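Local coordinates for protein phenylalanine--tRNA ligase beta subunit (Pyrococcus horikoshii, PDB 2CXI) that forms, with the alpha subunit, the tetrameric enzyme that attaches phenylalanine to its tRNA at the expense of ATP, this fragment being the N-terminal part of the beta chain, at residues Pro2-Ser7 against Phe47-Lys52; Ser87-Tyr92 against Ile150-Tyr155; Met310-Glu315 against Ala327-Ile332. All blocks are in the same frame, centred on the assembly; numbering follows the deposited sequence.

Contact 1: Pro2-Ser7 against Phe47-Lys52; sequences PKFDVS and FKLDSK
Phe4, Val6 and Leu49 form the apolar centre of this antiparallel pairing, which sets strand 3-7 along strand 44-51 at one margin of a three-stranded sheet. Leu49 CB sits over one face of the Phe4 ring, 4.2 Å from its centroid, a CH-pi contact, while Ser51 CB meets the ring's edge at CE1. Leu49 CD1 reaches on to Val6 CG2 (3.7 Å), the two side chains crossing at about a right angle, and Val6 CG2 also touches Phe47 CB. Helices 8-15, 62-72 and 116-133 pack against this face. Backbone bonds in both directions join Phe4 with Leu49 and Val6 with Phe47, and Ser51 N adds a bond to Pro2 O. On the other face the contact is carried by charged side chains. There Lys48, with CG anti to the backbone N (chi1 -177°), lays its methylenes beside Asp5 OD1 and closes a salt bridge; its CD also meets Lys3 CD. An alanine in place of Lys48 would probably leave the Asp5 carboxylate without this counter-charge and open a gap beside Lys3 CD. Lys3 runs extended past Asp50, with CE 3.8 Å from OD2. In the salt bridge, Lys48 NZ meets the syn lone pair of Asp5 OD1 at 2.7 Å.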
# COMPACT_ATOMS: atom_id res chain seq x y z
N PRO A 2 -33.62 -23.91 21.77
CA PRO A 2 -32.46 -24.64 22.34
C PRO A 2 -32.16 -24.21 23.77
O PRO A 2 -32.60 -23.15 24.20
CB PRO A 2 -31.30 -24.29 21.41
CG PRO A 2 -31.74 -23.09 20.66
CD PRO A 2 -33.24 -23.08 20.62
N LYS A 3 -31.42 -25.06 24.50
CA LYS A 3 -31.04 -24.79 25.87
C LYS A 3 -29.63 -24.20 25.98
O LYS A 3 -28.75 -24.52 25.15
CB LYS A 3 -31.13 -26.07 26.71
CG LYS A 3 -32.58 -26.57 26.90
CD LYS A 3 -32.64 -27.84 27.77
CE LYS A 3 -34.03 -28.45 27.68
NZ LYS A 3 -34.14 -29.69 28.54
N PHE A 4 -29.40 -23.36 26.98
CA PHE A 4 -28.07 -22.78 27.16
C PHE A 4 -27.92 -22.31 28.58
O PHE A 4 -28.89 -21.94 29.21
CB PHE A 4 -27.82 -21.61 26.19
CG PHE A 4 -28.86 -20.50 26.26
CD1 PHE A 4 -30.11 -20.67 25.68
CD2 PHE A 4 -28.58 -19.31 26.90
CE1 PHE A 4 -31.08 -19.65 25.74
CE2 PHE A 4 -29.51 -18.28 26.94
CZ PHE A 4 -30.75 -18.46 26.37
N ASP A 5 -26.68 -22.31 29.06
CA ASP A 5 -26.37 -21.91 30.39
C ASP A 5 -25.97 -20.45 30.46
O ASP A 5 -25.36 -19.90 29.53
CB ASP A 5 -25.22 -22.74 30.91
CG ASP A 5 -25.54 -24.21 31.00
OD1 ASP A 5 -26.74 -24.62 31.03
OD2 ASP A 5 -24.63 -25.03 31.12
N VAL A 6 -26.33 -19.81 31.58
CA VAL A 6 -26.01 -18.43 31.83
C VAL A 6 -25.71 -18.21 33.32
O VAL A 6 -26.20 -18.95 34.22
CB VAL A 6 -27.13 -17.45 31.40
CG1 VAL A 6 -27.35 -17.46 29.85
CG2 VAL A 6 -28.45 -17.75 32.11
N SER A 7 -24.94 -17.15 33.58
CA SER A 7 -24.68 -16.76 34.93
C SER A 7 -25.66 -15.71 35.42
O SER A 7 -25.92 -14.73 34.71
CB SER A 7 -23.20 -16.34 35.08
OG SER A 7 -23.04 -15.34 36.04
N PHE A 47 -28.16 -20.45 35.72
CA PHE A 47 -29.41 -20.95 35.17
C PHE A 47 -29.12 -21.76 33.89
O PHE A 47 -28.21 -21.41 33.10
CB PHE A 47 -30.36 -19.80 34.78
CG PHE A 47 -30.62 -18.78 35.85
CD1 PHE A 47 -30.62 -19.11 37.21
CD2 PHE A 47 -31.02 -17.49 35.46
CE1 PHE A 47 -30.92 -18.14 38.16
CE2 PHE A 47 -31.35 -16.52 36.41
CZ PHE A 47 -31.31 -16.84 37.76
N LYS A 48 -29.88 -22.83 33.69
CA LYS A 48 -30.05 -23.37 32.36
C LYS A 48 -31.41 -22.86 31.82
O LYS A 48 -32.47 -23.07 32.43
CB LYS A 48 -30.00 -24.89 32.31
CG LYS A 48 -30.12 -25.43 30.85
CD LYS A 48 -29.97 -26.95 30.79
CE LYS A 48 -28.71 -27.43 31.54
NZ LYS A 48 -27.45 -27.19 30.76
N LEU A 49 -31.34 -22.14 30.70
CA LEU A 49 -32.51 -21.60 30.06
C LEU A 49 -32.89 -22.45 28.86
O LEU A 49 -32.03 -23.04 28.20
CB LEU A 49 -32.26 -20.13 29.66
CG LEU A 49 -31.85 -19.15 30.77
CD1 LEU A 49 -31.64 -17.74 30.22
CD2 LEU A 49 -32.98 -19.13 31.84
N ASP A 50 -34.20 -22.55 28.62
CA ASP A 50 -34.70 -23.33 27.51
C ASP A 50 -35.38 -22.34 26.60
O ASP A 50 -36.43 -21.79 26.94
CB ASP A 50 -35.69 -24.37 28.03
CG ASP A 50 -36.26 -25.28 26.93
OD1 ASP A 50 -35.93 -25.15 25.74
OD2 ASP A 50 -37.07 -26.19 27.25
N SER A 51 -34.76 -22.10 25.45
CA SER A 51 -35.29 -21.08 24.53
C SER A 51 -36.36 -21.65 23.67
O SER A 51 -36.15 -22.60 22.89
CB SER A 51 -34.24 -20.42 23.65
OG SER A 51 -34.92 -19.48 22.81
N LYS A 52 -37.52 -21.05 23.83
CA LYS A 52 -38.71 -21.57 23.24
C LYS A 52 -38.83 -21.15 21.78
O LYS A 52 -39.55 -21.76 21.02
CB LYS A 52 -39.92 -21.14 24.09
CG LYS A 52 -39.89 -21.76 25.51
CD LYS A 52 -39.64 -23.28 25.46
CE LYS A 52 -39.71 -23.96 26.84
NZ LYS A 52 -41.09 -24.09 27.43

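Contact 2: Ser87-Tyr92 against Ile150-Tyr155; sequences SNVTVY and IKPPIY
Thr90 to Tyr92 and Pro153 to Tyr155 run side by side in the same direction, joined by Ile154 N to Thr90 O (3.0 Å) and Tyr92 N to Ile154 O (2.9 Å), with Val91 CA also close to the Ile154 carbonyl oxygen. On one face Val91 and Ile154 cross obliquely, CG2 of the valine against CB of the isoleucine at 4.0 Å. Val91 CG1, anti to the backbone N (chi1 -180°), lies instead near the Ile154 carbonyl, 3.6 Å from its oxygen. Phe232 of strand 231-237 packs on both residues. Earlier in the chain, Val89 CG1 touches Pro152 CB. This is a parallel pair within the mixed sheet of the B3/4 domain, where strand 84-93 lies between strands 154-159 and 260-267; the peptide between Pro152 and Pro153 is cis, just before strand 154-159 begins. The opposite face carries the two tyrosines, lying alongside each other and pointing the same way. Their planes are only 20° apart but displaced, with little of one ring lying over the other, and the closest approach is Tyr92 CD2 to Tyr155 CE2 at 3.5 Å. Pro153 CB meets the edge of the Tyr92 ring at CE2 (3.7 Å), whereas Thr90 CG2 lies over one face, toward the rim. The polar ends on this face engage the second subunit, another copy of this protein: Tyr92 OH bonds to Ser18 N, Tyr155 OH to Ser18 OG and Thr90 OG1 to Gly16 O of that chain.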
# COMPACT_ATOMS: atom_id res chain seq x y z
N SER A 87 -14.22 0.18 9.64
CA SER A 87 -12.83 -0.08 9.92
C SER A 87 -12.03 0.19 8.62
O SER A 87 -12.57 0.51 7.57
CB SER A 87 -12.61 -1.52 10.38
OG SER A 87 -12.81 -2.44 9.32
N ASN A 88 -10.73 0.03 8.71
CA ASN A 88 -9.90 0.20 7.53
C ASN A 88 -9.57 -1.20 7.00
O ASN A 88 -8.46 -1.44 6.51
CB ASN A 88 -8.62 0.94 7.97
CG ASN A 88 -7.68 1.24 6.82
OD1 ASN A 88 -6.46 1.02 6.95
ND2 ASN A 88 -8.23 1.72 5.68
N VAL A 89 -10.49 -2.15 7.17
CA VAL A 89 -10.16 -3.52 6.88
C VAL A 89 -10.91 -4.02 5.64
O VAL A 89 -12.12 -3.76 5.45
CB VAL A 89 -10.41 -4.42 8.12
CG1 VAL A 89 -10.26 -5.84 7.78
CG2 VAL A 89 -9.43 -4.07 9.25
N THR A 90 -10.18 -4.75 4.81
CA THR A 90 -10.72 -5.50 3.70
C THR A 90 -10.53 -7.01 3.88
O THR A 90 -9.46 -7.48 4.33
CB THR A 90 -10.00 -5.07 2.40
OG1 THR A 90 -10.30 -3.69 2.14
CG2 THR A 90 -10.58 -5.78 1.20
N VAL A 91 -11.57 -7.76 3.55
CA VAL A 91 -11.47 -9.22 3.44
C VAL A 91 -11.81 -9.62 2.00
O VAL A 91 -12.80 -9.17 1.47
CB VAL A 91 -12.42 -9.96 4.43
CG1 VAL A 91 -12.30 -11.51 4.31
CG2 VAL A 91 -12.18 -9.45 5.83
N TYR A 92 -10.98 -10.47 1.40
CA TYR A 92 -11.25 -10.99 0.05
C TYR A 92 -11.84 -12.37 0.11
O TYR A 92 -11.29 -13.25 0.78
CB TYR A 92 -9.95 -11.01 -0.75
CG TYR A 92 -9.37 -9.63 -0.89
CD1 TYR A 92 -9.83 -8.77 -1.91
CD2 TYR A 92 -8.39 -9.15 0.01
CE1 TYR A 92 -9.31 -7.48 -2.03
CE2 TYR A 92 -7.85 -7.86 -0.13
CZ TYR A 92 -8.30 -7.05 -1.18
OH TYR A 92 -7.83 -5.76 -1.32
N ILE A 150 -3.88 -10.41 14.32
CA ILE A 150 -3.86 -10.79 12.88
C ILE A 150 -3.44 -9.60 12.04
O ILE A 150 -3.55 -8.48 12.51
CB ILE A 150 -5.22 -11.38 12.42
CG1 ILE A 150 -6.31 -10.28 12.42
CG2 ILE A 150 -5.55 -12.69 13.26
CD1 ILE A 150 -7.75 -10.70 11.93
N LYS A 151 -2.96 -9.85 10.83
CA LYS A 151 -2.53 -8.77 9.94
C LYS A 151 -3.38 -8.72 8.68
O LYS A 151 -3.23 -9.55 7.78
CB LYS A 151 -1.04 -8.89 9.59
CG LYS A 151 -0.49 -7.66 8.84
CD LYS A 151 1.01 -7.89 8.47
CE LYS A 151 1.65 -6.63 7.94
NZ LYS A 151 3.17 -6.76 7.91
N PRO A 152 -4.24 -7.72 8.62
CA PRO A 152 -5.12 -7.50 7.47
C PRO A 152 -4.26 -6.93 6.26
O PRO A 152 -3.16 -6.41 6.50
CB PRO A 152 -6.11 -6.47 7.99
CG PRO A 152 -5.27 -5.64 8.97
CD PRO A 152 -4.38 -6.68 9.65
N PRO A 153 -4.70 -7.05 5.01
CA PRO A 153 -6.00 -7.64 4.62
C PRO A 153 -6.13 -9.13 4.96
O PRO A 153 -5.10 -9.83 5.15
CB PRO A 153 -5.97 -7.47 3.08
CG PRO A 153 -5.25 -6.17 2.91
CD PRO A 153 -4.08 -6.33 3.87
N ILE A 154 -7.38 -9.60 5.02
CA ILE A 154 -7.64 -11.03 5.33
C ILE A 154 -8.20 -11.70 4.07
O ILE A 154 -8.92 -11.06 3.30
CB ILE A 154 -8.64 -11.17 6.55
CG1 ILE A 154 -8.15 -10.37 7.77
CG2 ILE A 154 -8.88 -12.65 6.87
CD1 ILE A 154 -6.78 -10.77 8.34
N TYR A 155 -7.84 -12.96 3.87
CA TYR A 155 -8.26 -13.75 2.70
C TYR A 155 -9.04 -15.00 3.11
O TYR A 155 -8.56 -15.76 3.90
CB TYR A 155 -7.01 -14.20 1.92
CG TYR A 155 -6.24 -13.01 1.42
CD1 TYR A 155 -5.32 -12.36 2.24
CD2 TYR A 155 -6.47 -12.50 0.13
CE1 TYR A 155 -4.61 -11.22 1.79
CE2 TYR A 155 -5.80 -11.41 -0.32
CZ TYR A 155 -4.88 -10.76 0.50
OH TYR A 155 -4.22 -9.66 0.00

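Contact 3: Met310-Glu315 against Ala327-Ile332; sequences MMYEVE and AFRDDI
In Arg329, chi1 (-68°) sets CG anti to the carbonyl carbon and chi3 (64°) turns NE out of the extended line; its guanidinium meets the hydroxyl end of Tyr312. The two side chains cross at about a right angle, with Tyr312 OH 3.6 Å from Arg329 NH1. Ile332 meets Tyr312 tip to tip, CD1 being 3.3 Å from OH, and the same methyl lies over the centre of one guanidinium face. Arg329 holds Asp331 with two nitrogens, NE to OD1 and NH2 to OD2 (2.8 Å), which fixes the guanidinium's rotation. A water over the centre of one Tyr312 ring face donates to Met310 O and accepts a weak bond from Arg329 NH1. Selenomethionine Met311 presents CE to Phe328 CZ (3.6 Å), and its selenium lies in the ring plane at the edge, a Met-aromatic contact. Arg329 NH2 also pairs with Asp341, joining two predicted magnesium ligands, Asp331 and Asp341, of a site shared with the alpha subunit; Tyr312 OH bonds to Asp341 too. In the B5 domain, Met311 ends helix 300-309 in a Schellman motif and Met310 and Tyr312 pack on helix 335-346; Phe328 reaches across to helix 240-255.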
# COMPACT_ATOMS: atom_id res chain seq x y z
N MSE A 310 -41.49 -4.54 22.36
CA MSE A 310 -41.02 -5.69 21.56
C MSE A 310 -39.92 -5.26 20.59
O MSE A 310 -39.53 -6.00 19.69
CB MSE A 310 -42.20 -6.34 20.83
CG MSE A 310 -43.28 -6.82 21.79
SE MSE A 310 -42.48 -8.17 23.07
CE MSE A 310 -42.13 -9.69 21.82
N MSE A 311 -39.43 -4.05 20.82
CA MSE A 311 -38.25 -3.49 20.13
C MSE A 311 -38.56 -2.96 18.74
O MSE A 311 -37.65 -2.84 17.90
CB MSE A 311 -37.07 -4.48 20.10
CG MSE A 311 -36.65 -4.95 21.50
SE MSE A 311 -35.06 -6.05 21.48
CE MSE A 311 -35.67 -7.40 20.49
N TYR A 312 -39.82 -2.58 18.50
CA TYR A 312 -40.17 -1.98 17.21
C TYR A 312 -40.15 -0.46 17.29
O TYR A 312 -40.54 0.13 18.29
CB TYR A 312 -41.57 -2.36 16.70
CG TYR A 312 -41.80 -3.80 16.33
CD1 TYR A 312 -41.74 -4.23 14.99
CD2 TYR A 312 -42.17 -4.72 17.31
CE1 TYR A 312 -41.99 -5.56 14.65
CE2 TYR A 312 -42.43 -6.06 16.97
CZ TYR A 312 -42.36 -6.46 15.66
OH TYR A 312 -42.63 -7.78 15.35
N GLU A 313 -39.77 0.16 16.18
CA GLU A 313 -40.13 1.55 15.96
C GLU A 313 -41.48 1.55 15.30
O GLU A 313 -41.76 0.72 14.44
CB GLU A 313 -39.11 2.29 15.08
CG GLU A 313 -39.55 3.72 14.76
CD GLU A 313 -38.61 4.39 13.79
OE1 GLU A 313 -37.52 4.78 14.22
OE2 GLU A 313 -38.98 4.51 12.61
N VAL A 314 -42.34 2.47 15.72
CA VAL A 314 -43.74 2.46 15.29
C VAL A 314 -44.16 3.90 14.91
O VAL A 314 -44.07 4.80 15.74
CB VAL A 314 -44.71 1.98 16.43
CG1 VAL A 314 -46.15 1.96 15.93
CG2 VAL A 314 -44.29 0.62 17.01
N GLU A 315 -44.59 4.06 13.66
CA GLU A 315 -45.14 5.31 13.13
C GLU A 315 -46.54 5.02 12.61
O GLU A 315 -46.70 4.29 11.64
CB GLU A 315 -44.25 5.86 11.99
CG GLU A 315 -45.02 6.75 11.01
CD GLU A 315 -44.12 7.52 10.05
OE1 GLU A 315 -44.03 7.13 8.85
OE2 GLU A 315 -43.50 8.52 10.50
N ALA A 327 -32.14 -5.54 12.92
CA ALA A 327 -31.58 -6.37 11.84
C ALA A 327 -31.12 -7.74 12.34
O ALA A 327 -30.78 -8.60 11.52
CB ALA A 327 -30.38 -5.64 11.18
N PHE A 328 -31.09 -7.94 13.67
CA PHE A 328 -30.77 -9.27 14.26
C PHE A 328 -31.97 -10.28 14.22
O PHE A 328 -31.83 -11.44 14.63
CB PHE A 328 -30.12 -9.16 15.66
CG PHE A 328 -30.98 -8.49 16.73
CD1 PHE A 328 -30.57 -7.31 17.31
CD2 PHE A 328 -32.18 -9.08 17.19
CE1 PHE A 328 -31.33 -6.67 18.29
CE2 PHE A 328 -32.94 -8.48 18.19
CZ PHE A 328 -32.53 -7.26 18.74
N ARG A 329 -33.14 -9.81 13.73
CA ARG A 329 -34.32 -10.67 13.54
C ARG A 329 -34.56 -10.94 12.06
O ARG A 329 -34.39 -10.04 11.22
CB ARG A 329 -35.59 -10.00 14.10
CG ARG A 329 -35.67 -9.85 15.63
CD ARG A 329 -37.02 -9.36 16.06
NE ARG A 329 -38.13 -10.29 15.78
CZ ARG A 329 -39.36 -10.10 16.26
NH1 ARG A 329 -39.62 -9.00 16.99
NH2 ARG A 329 -40.34 -10.96 16.00
N ASP A 330 -34.92 -12.17 11.73
CA ASP A 330 -35.36 -12.47 10.39
C ASP A 330 -36.58 -13.40 10.40
O ASP A 330 -36.89 -14.04 9.39
CB ASP A 330 -34.20 -12.99 9.49
CG ASP A 330 -33.87 -14.47 9.73
OD1 ASP A 330 -34.37 -15.06 10.74
OD2 ASP A 330 -33.11 -15.12 8.95
N ASP A 331 -37.28 -13.46 11.54
CA ASP A 331 -38.44 -14.31 11.70
C ASP A 331 -39.76 -13.67 11.25
O ASP A 331 -40.76 -14.37 11.14
CB ASP A 331 -38.62 -14.74 13.16
CG ASP A 331 -38.76 -13.56 14.11
OD1 ASP A 331 -37.94 -12.60 14.01
OD2 ASP A 331 -39.67 -13.50 14.98
N ILE A 332 -39.78 -12.36 11.03
CA ILE A 332 -41.01 -11.67 10.65
C ILE A 332 -41.26 -11.84 9.16
O ILE A 332 -40.39 -11.52 8.35
CB ILE A 332 -40.94 -10.19 11.04
CG1 ILE A 332 -40.92 -10.04 12.56
CG2 ILE A 332 -42.13 -9.43 10.47
CD1 ILE A 332 -40.48 -8.67 13.01
O HOH W 1 -38.81 -6.12 16.99

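From the N terminus, contact 1 closes first: the chain leaves strand 3-7, passes through helices 8-15 and 21-30 and strand 33-41, and returns on strand 44-51. Contact 2 then closes a longer loop, tying strand 84-93 to strand 154-159 in the mixed sheet; the loop includes helix 116-133, which also packs against contact 1. Contact 3 closes a short loop through the hairpin of strands 313-317 and 320-325, tying the turn after helix 300-309 to the loop leading into helix 335-346. The three follow in series, neither nesting nor crossing. Contacts 1 and 2 lie on opposite sides of the chain's centre, their own centres about 35 Å apart. Contact 3 comes within about 10 Å of contact 1, nearest atoms.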